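Local atomic coordinates of DNA/pantothenate metabolism flavoprotein (Streptomyces sparsogenes DSM 40356, PDB entry 7CFU), a protein that binds flavin mononucleotide and probably catalyses the FMN-dependent decarboxylation of cysteine during natural-product biosynthesis. Residues A[121-124]-A[125-129]; A[140-143]-A[144-147]; A[155-158]-A[159-163]. All blocks are in the same frame, centred on the assembly; numbering follows the deposited sequence.

In the fold
Following the chain from the N terminus, the three contacts come strictly in series, with none nested in or crossing another, and each is a local turn rather than a bridge across the fold. Contact 1 starts helix 123-130, contact 2 turns the chain from strand 135-139 into helix 143-146, and contact 3 ends helix 149-160 just before strand 164-165, an outermost strand of the parallel sheet. Contact 3 joins the others: Tyr163 OH packs 3.6 Å from Val128 CG1 of contact 1, and Val155 CG2 lies 3.7 Å from Trp146 CH2 of contact 2. Contacts 1 and 2 each touch an FMN, while contacts 1 and 3 both meet the second subunit.

Contact 1: A[121-124]-A[125-129]; sequences DDVL and TATVL. With FMN (flavin mononucleotide), chain B.
In the carboxylate of Asp122, OD1 takes two donors from Thr125, which lie to opposite faces of the carboxylate plane. Thr125 N points at OD1 almost in line with the CG-OD1 bond, at 2.9 Å. Thr125 OG1 arrives on the anti side of the carboxylate and 29° out of its plane, with OG1 to Asp122 OD1 at 2.7 Å. Two donors on one oxygen should hold the acid group against rotation. Asp122 turns its CG in between its own N and carbonyl carbon (chi1 65°), which folds OD1 back over the start of the helix. The carboxylate of Asp121, one residue earlier, is taken up through OD1 by a salt bridge to Lys114.

Asp122 is thus the N-cap of helix 123-130, accepting from the backbone N-H of Thr125 in the first turn, and its own carbonyl then receives Ala126 N as the first regular turn begins. At the next residue, Val123 O also has two donors. Thr127 N reaches it at 2.8 Å. Thr127 OG1 bends back to the same oxygen at 2.7 Å, standing 43° above the carbonyl plane, since the hydroxyl lies beside its own backbone N. The buried hydroxyl is thereby satisfied within the helix itself. Val128 N follows at 3.1 Å from Leu124 O.

The turn also forms one wall of a flavin pocket shared between subunits. Asp121 CA lies 3.4 Å from O4' of the FMN ribityl chain, and Ala126 CB is 3.9 Å from its O3'. Ala120 O hydrogen-bonds this cofactor, as do Thr58 and Thr108 of the second subunit. Val123 and Leu124 pack on Val56 of strand 52-57, and Thr127 meets His92, another residue of the flavin pocket, and Leu95 of helix 91-98.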
# COMPACT_ATOMS: atom_id res chain seq x y z
N ASP A 121 28.24 2.49 -3.38
CA ASP A 121 26.93 1.86 -3.44
C ASP A 121 25.80 2.75 -2.93
O ASP A 121 24.71 2.25 -2.64
CB ASP A 121 26.93 0.51 -2.70
CG ASP A 121 27.19 0.65 -1.20
OD1 ASP A 121 27.38 1.78 -0.70
OD2 ASP A 121 27.19 -0.40 -0.52
N ASP A 122 26.06 4.05 -2.78
CA ASP A 122 25.01 5.04 -2.57
C ASP A 122 25.52 6.36 -3.14
O ASP A 122 26.67 6.45 -3.60
CB ASP A 122 24.60 5.17 -1.10
CG ASP A 122 25.73 5.69 -0.19
OD1 ASP A 122 26.86 5.94 -0.67
OD2 ASP A 122 25.47 5.86 1.02
N VAL A 123 24.68 7.40 -3.08
CA VAL A 123 25.06 8.68 -3.69
C VAL A 123 26.33 9.23 -3.04
O VAL A 123 27.25 9.68 -3.74
CB VAL A 123 23.90 9.69 -3.63
CG1 VAL A 123 24.39 11.06 -4.07
CG2 VAL A 123 22.76 9.24 -4.53
N LEU A 124 26.41 9.18 -1.71
CA LEU A 124 27.55 9.79 -1.02
C LEU A 124 28.87 9.16 -1.47
O LEU A 124 29.79 9.86 -1.89
CB LEU A 124 27.41 9.66 0.49
CG LEU A 124 28.58 10.28 1.27
CD1 LEU A 124 28.71 11.77 0.95
CD2 LEU A 124 28.46 10.05 2.77
N THR A 125 28.96 7.83 -1.40
CA THR A 125 30.25 7.20 -1.68
C THR A 125 30.57 7.24 -3.16
O THR A 125 31.75 7.25 -3.53
CB THR A 125 30.26 5.75 -1.17
OG1 THR A 125 29.17 5.02 -1.74
CG2 THR A 125 30.15 5.73 0.37
N ALA A 126 29.55 7.31 -4.02
CA ALA A 126 29.78 7.54 -5.44
C ALA A 126 30.29 8.95 -5.68
O ALA A 126 31.15 9.17 -6.55
CB ALA A 126 28.49 7.30 -6.24
N THR A 127 29.77 9.92 -4.93
CA THR A 127 30.23 11.29 -5.07
C THR A 127 31.69 11.43 -4.68
O THR A 127 32.42 12.24 -5.28
CB THR A 127 29.33 12.21 -4.25
OG1 THR A 127 27.98 12.08 -4.72
CG2 THR A 127 29.76 13.66 -4.39
N VAL A 128 32.15 10.66 -3.68
CA VAL A 128 33.56 10.66 -3.31
C VAL A 128 34.43 10.33 -4.52
O VAL A 128 35.42 11.02 -4.80
CB VAL A 128 33.81 9.67 -2.16
CG1 VAL A 128 35.31 9.46 -1.93
CG2 VAL A 128 33.12 10.11 -0.88
N LEU A 129 34.05 9.30 -5.28
CA LEU A 129 34.84 8.92 -6.44
C LEU A 129 34.85 10.00 -7.50
O LEU A 129 35.84 10.16 -8.23
CB LEU A 129 34.32 7.61 -7.04
CG LEU A 129 34.49 6.34 -6.21
CD1 LEU A 129 34.01 5.13 -6.99
CD2 LEU A 129 35.95 6.19 -5.81
N1 FMN B . 28.81 4.66 -11.69
C2 FMN B . 29.91 4.20 -12.38
O2 FMN B . 30.86 3.73 -11.76
N3 FMN B . 29.94 4.28 -13.77
C4 FMN B . 28.87 4.83 -14.47
O4 FMN B . 28.90 4.91 -15.71
C4A FMN B . 27.76 5.29 -13.77
N5 FMN B . 26.68 5.83 -14.45
C5A FMN B . 25.58 6.27 -13.75
C6 FMN B . 24.50 6.81 -14.45
C7 FMN B . 23.38 7.26 -13.75
C7M FMN B . 22.21 7.84 -14.49
C8 FMN B . 23.35 7.17 -12.36
C8M FMN B . 22.13 7.67 -11.63
C9 FMN B . 24.44 6.64 -11.66
C9A FMN B . 25.55 6.18 -12.36
N10 FMN B . 26.64 5.65 -11.69
C10 FMN B . 27.74 5.20 -12.38
C1' FMN B . 26.65 5.52 -10.19
C2' FMN B . 26.22 4.10 -9.87
O2' FMN B . 24.90 3.88 -10.37
C3' FMN B . 26.29 3.89 -8.35
O3' FMN B . 27.64 3.87 -7.93
C4' FMN B . 25.58 2.62 -7.92
O4' FMN B . 25.62 2.49 -6.52
C5' FMN B . 26.21 1.39 -8.55
O5' FMN B . 25.32 0.32 -8.28
P FMN B . 25.63 -1.17 -8.78
O1P FMN B . 25.08 -2.17 -7.78
O2P FMN B . 24.97 -1.35 -10.13
O3P FMN B . 27.13 -1.34 -8.94

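Contact 2: A[140-143]-A[144-147]; sequences VMNA and AMWS. With FMN (flavin mononucleotide), chain Y.
Met141 runs from the flavin to Trp146 along its side chain. CB sits by the pyrimidine end of the FMN, 3.8 Å from N3. The next carbon, CG, is tucked between its own backbone N and carbonyl carbon (chi1 69°), which turns the chain off the flavin and brings CG up against Trp146 N and Met145 CB. SD follows at 3.5 Å from Trp146 N. It reaches the indole in the ring plane, 87° off the normal of the six-membered ring: a Met-aromatic contact made at the edge. At the tip, CE touches Trp146 CE3 at 3.5 Å.

The run from Val140 to Trp146 fits the PXMNXXMW signature of the flavin-dependent cysteine decarboxylase family, as in EpiD, and its turn leads from strand 135-139 into helix 143-146. Asn142 is the N-cap. Its OD1 takes Met145 N at 3.0 Å, nearly along the C=O axis, while its backbone O accepts Trp146 N at 3.0 Å.

Val140 O receives a short bond of 2.6 Å from FMN N3. Bent at its last torsion, Met145 lays CE 3.4 Å from FMN O2, while Thr58 and Thr108 also hydrogen-bond the cofactor. Ala120 O of the third subunit does the same from across the interface, where His92 of that subunit packs on Met145.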
# COMPACT_ATOMS: atom_id res chain seq x y z
N VAL A 140 33.38 9.52 13.57
CA VAL A 140 32.96 9.41 14.96
C VAL A 140 32.50 7.99 15.22
O VAL A 140 31.74 7.42 14.43
CB VAL A 140 31.85 10.41 15.32
CG1 VAL A 140 31.50 10.28 16.79
CG2 VAL A 140 32.29 11.83 15.00
N MET A 141 32.94 7.43 16.35
CA MET A 141 32.58 6.08 16.78
C MET A 141 33.13 5.91 18.19
O MET A 141 33.95 6.71 18.65
CB MET A 141 33.15 5.01 15.85
CG MET A 141 34.68 4.87 15.92
SD MET A 141 35.37 3.99 14.50
CE MET A 141 35.32 5.30 13.28
N ASN A 142 32.69 4.86 18.88
CA ASN A 142 33.17 4.68 20.24
C ASN A 142 34.57 4.06 20.20
O ASN A 142 35.09 3.70 19.14
CB ASN A 142 32.17 3.88 21.08
CG ASN A 142 32.12 2.39 20.75
OD1 ASN A 142 32.97 1.84 20.05
ND2 ASN A 142 31.10 1.73 21.28
N ALA A 143 35.16 3.90 21.39
CA ALA A 143 36.57 3.53 21.48
C ALA A 143 36.82 2.11 20.99
O ALA A 143 37.85 1.83 20.37
CB ALA A 143 37.06 3.69 22.92
N ALA A 144 35.90 1.19 21.27
CA ALA A 144 36.08 -0.19 20.81
C ALA A 144 36.15 -0.25 19.29
O ALA A 144 36.98 -0.98 18.73
CB ALA A 144 34.95 -1.07 21.34
N MET A 145 35.28 0.50 18.59
CA MET A 145 35.26 0.49 17.13
C MET A 145 36.51 1.17 16.56
O MET A 145 37.12 0.66 15.61
CB MET A 145 33.99 1.19 16.63
CG MET A 145 32.67 0.57 17.14
SD MET A 145 31.21 1.61 16.89
CE MET A 145 31.13 1.61 15.09
N TRP A 146 36.89 2.32 17.11
CA TRP A 146 38.05 3.04 16.63
C TRP A 146 39.34 2.22 16.76
O TRP A 146 40.26 2.37 15.96
CB TRP A 146 38.18 4.37 17.38
CG TRP A 146 39.31 5.23 16.90
CD1 TRP A 146 40.47 5.52 17.57
CD2 TRP A 146 39.38 5.95 15.66
NE1 TRP A 146 41.25 6.36 16.82
CE2 TRP A 146 40.62 6.64 15.64
CE3 TRP A 146 38.53 6.08 14.55
CZ2 TRP A 146 41.02 7.45 14.57
CZ3 TRP A 146 38.93 6.88 13.49
CH2 TRP A 146 40.16 7.55 13.51
N SER A 147 39.41 1.33 17.76
CA SER A 147 40.62 0.55 18.00
C SER A 147 40.71 -0.69 17.13
O SER A 147 41.73 -1.38 17.18
CB SER A 147 40.70 0.12 19.46
OG SER A 147 39.80 -0.95 19.69
N1 FMN Y . 28.36 4.07 13.58
C2 FMN Y . 29.57 4.71 13.69
O2 FMN Y . 30.52 4.28 13.06
N3 FMN Y . 29.70 5.83 14.48
C4 FMN Y . 28.62 6.30 15.19
O4 FMN Y . 28.74 7.29 15.90
C4A FMN Y . 27.39 5.65 15.09
N5 FMN Y . 26.30 6.11 15.78
C5A FMN Y . 25.08 5.47 15.66
C6 FMN Y . 23.99 5.95 16.37
C7 FMN Y . 22.76 5.31 16.26
C7M FMN Y . 21.58 5.84 17.02
C8 FMN Y . 22.63 4.19 15.45
C8M FMN Y . 21.29 3.50 15.35
C9 FMN Y . 23.73 3.70 14.74
C9A FMN Y . 24.96 4.34 14.85
N10 FMN Y . 26.07 3.88 14.17
C10 FMN Y . 27.27 4.53 14.28
C1' FMN Y . 25.97 2.68 13.28
C2' FMN Y . 25.78 3.16 11.85
O2' FMN Y . 24.62 3.98 11.77
C3' FMN Y . 25.72 1.95 10.92
O3' FMN Y . 27.00 1.36 10.84
C4' FMN Y . 25.18 2.30 9.52
O4' FMN Y . 25.12 1.13 8.73
C5' FMN Y . 26.07 3.33 8.83
O5' FMN Y . 25.42 3.78 7.66
P FMN Y . 26.09 4.91 6.73
O1P FMN Y . 25.73 4.62 5.29
O2P FMN Y . 25.61 6.23 7.22
O3P FMN Y . 27.60 4.89 6.82

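Contact 3: A[155-158]-A[159-163]; sequences VDQL and REDGY
This is the C-terminal cap of helix 149-160, a Schellman motif in which the last turn unwinds toward strand 164-165 at the side of the parallel sheet. Tyr163 N reaches back to Leu158 O at 2.9 Å, and inside that larger ring Gly162 N bonds to Arg159 O at 3.0 Å. Gly162 makes the reversal with a positive phi of 101°, a backbone setting at which a CB would press on the preceding carbonyl oxygen.

An apolar pair bridges the cap, as is usual for this motif: Leu158 CD2 lies 3.7 Å from Tyr163 CD2. The tyrosine ring also presents its edge, in plane, to Leu158 O. Beneath this pair, Leu158 packs on Leu112, Ala115 and Ala116 of helix 109-117, while Tyr163 rests on Thr135 and Ile137 of strand 135-139.

Along another side of the helix, Val155 and Arg159 run side by side. Val155 CG1 lies over one guanidinium face, off toward its rim and 3.5 Å from NH1. Arg159 keeps its chain extended from CG to NE, which lays the guanidinium alongside the valine, where NH2 makes a salt bridge with Glu167.

Gln157 bends at its second torsion (chi2 64°), bringing its amide close to the Asp161 carboxylate. The two planes are only 21° apart, with NE2 at 3.1 Å from Asp161 OD1. The same NE2 donates to a water at 3.2 Å, and that water donates in turn to Glu160 OE1 at 3.0 Å.

Asp161 places a carboxylate beside Gln157 O, an acceptor near the negative end of the helix dipole. Such a position would be electrostatically costly, and the salt bridge from Asp161 to Arg153 of the second subunit probably offsets it.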
# COMPACT_ATOMS: atom_id res chain seq x y z
N VAL A 155 41.65 4.09 7.99
CA VAL A 155 42.17 5.43 8.26
C VAL A 155 43.51 5.64 7.56
O VAL A 155 43.71 6.63 6.86
CB VAL A 155 42.28 5.66 9.78
CG1 VAL A 155 42.98 6.98 10.04
CG2 VAL A 155 40.89 5.64 10.43
N ASP A 156 44.45 4.69 7.73
CA ASP A 156 45.76 4.84 7.11
C ASP A 156 45.63 4.90 5.60
O ASP A 156 46.25 5.75 4.95
CB ASP A 156 46.67 3.67 7.50
CG ASP A 156 46.97 3.62 8.99
OD1 ASP A 156 46.83 4.65 9.68
OD2 ASP A 156 47.32 2.52 9.48
N GLN A 157 44.83 4.01 5.02
CA GLN A 157 44.69 3.97 3.57
C GLN A 157 44.16 5.30 3.04
O GLN A 157 44.60 5.77 1.99
CB GLN A 157 43.75 2.84 3.16
CG GLN A 157 43.54 2.77 1.67
CD GLN A 157 44.83 2.44 0.92
OE1 GLN A 157 45.20 1.28 0.80
NE2 GLN A 157 45.52 3.47 0.43
N LEU A 158 43.22 5.91 3.76
CA LEU A 158 42.65 7.19 3.31
C LEU A 158 43.68 8.31 3.39
O LEU A 158 43.72 9.18 2.52
CB LEU A 158 41.41 7.54 4.13
CG LEU A 158 40.16 6.73 3.82
CD1 LEU A 158 39.13 6.90 4.93
CD2 LEU A 158 39.59 7.17 2.48
N ARG A 159 44.50 8.32 4.44
CA ARG A 159 45.56 9.31 4.54
C ARG A 159 46.58 9.15 3.42
O ARG A 159 47.02 10.15 2.83
CB ARG A 159 46.23 9.23 5.91
CG ARG A 159 45.37 9.81 7.02
CD ARG A 159 46.01 9.64 8.38
NE ARG A 159 45.31 10.41 9.40
CZ ARG A 159 45.18 10.02 10.67
NH1 ARG A 159 45.71 8.87 11.06
NH2 ARG A 159 44.53 10.78 11.53
N GLU A 160 46.96 7.91 3.11
CA GLU A 160 47.87 7.68 1.99
C GLU A 160 47.24 8.11 0.67
O GLU A 160 47.96 8.55 -0.24
CB GLU A 160 48.29 6.21 1.96
CG GLU A 160 49.09 5.81 3.21
CD GLU A 160 49.50 4.34 3.23
OE1 GLU A 160 49.26 3.63 2.24
OE2 GLU A 160 50.08 3.90 4.25
N ASP A 161 45.92 8.04 0.57
CA ASP A 161 45.24 8.47 -0.64
C ASP A 161 45.04 9.98 -0.71
O ASP A 161 44.50 10.47 -1.71
CB ASP A 161 43.89 7.76 -0.76
CG ASP A 161 44.04 6.28 -1.07
OD1 ASP A 161 45.17 5.87 -1.43
OD2 ASP A 161 43.05 5.53 -0.94
N GLY A 162 45.47 10.72 0.31
CA GLY A 162 45.38 12.17 0.28
C GLY A 162 44.23 12.77 1.07
O GLY A 162 44.05 13.99 1.01
N TYR A 163 43.47 11.97 1.81
CA TYR A 163 42.36 12.50 2.59
C TYR A 163 42.84 12.96 3.96
O TYR A 163 43.71 12.33 4.58
CB TYR A 163 41.25 11.44 2.72
CG TYR A 163 40.57 11.14 1.39
CD1 TYR A 163 39.53 11.95 0.92
CD2 TYR A 163 40.98 10.08 0.60
CE1 TYR A 163 38.91 11.70 -0.30
CE2 TYR A 163 40.37 9.82 -0.63
CZ TYR A 163 39.34 10.63 -1.07
OH TYR A 163 38.73 10.38 -2.27
O HOH W 1 48.49 3.40 -0.64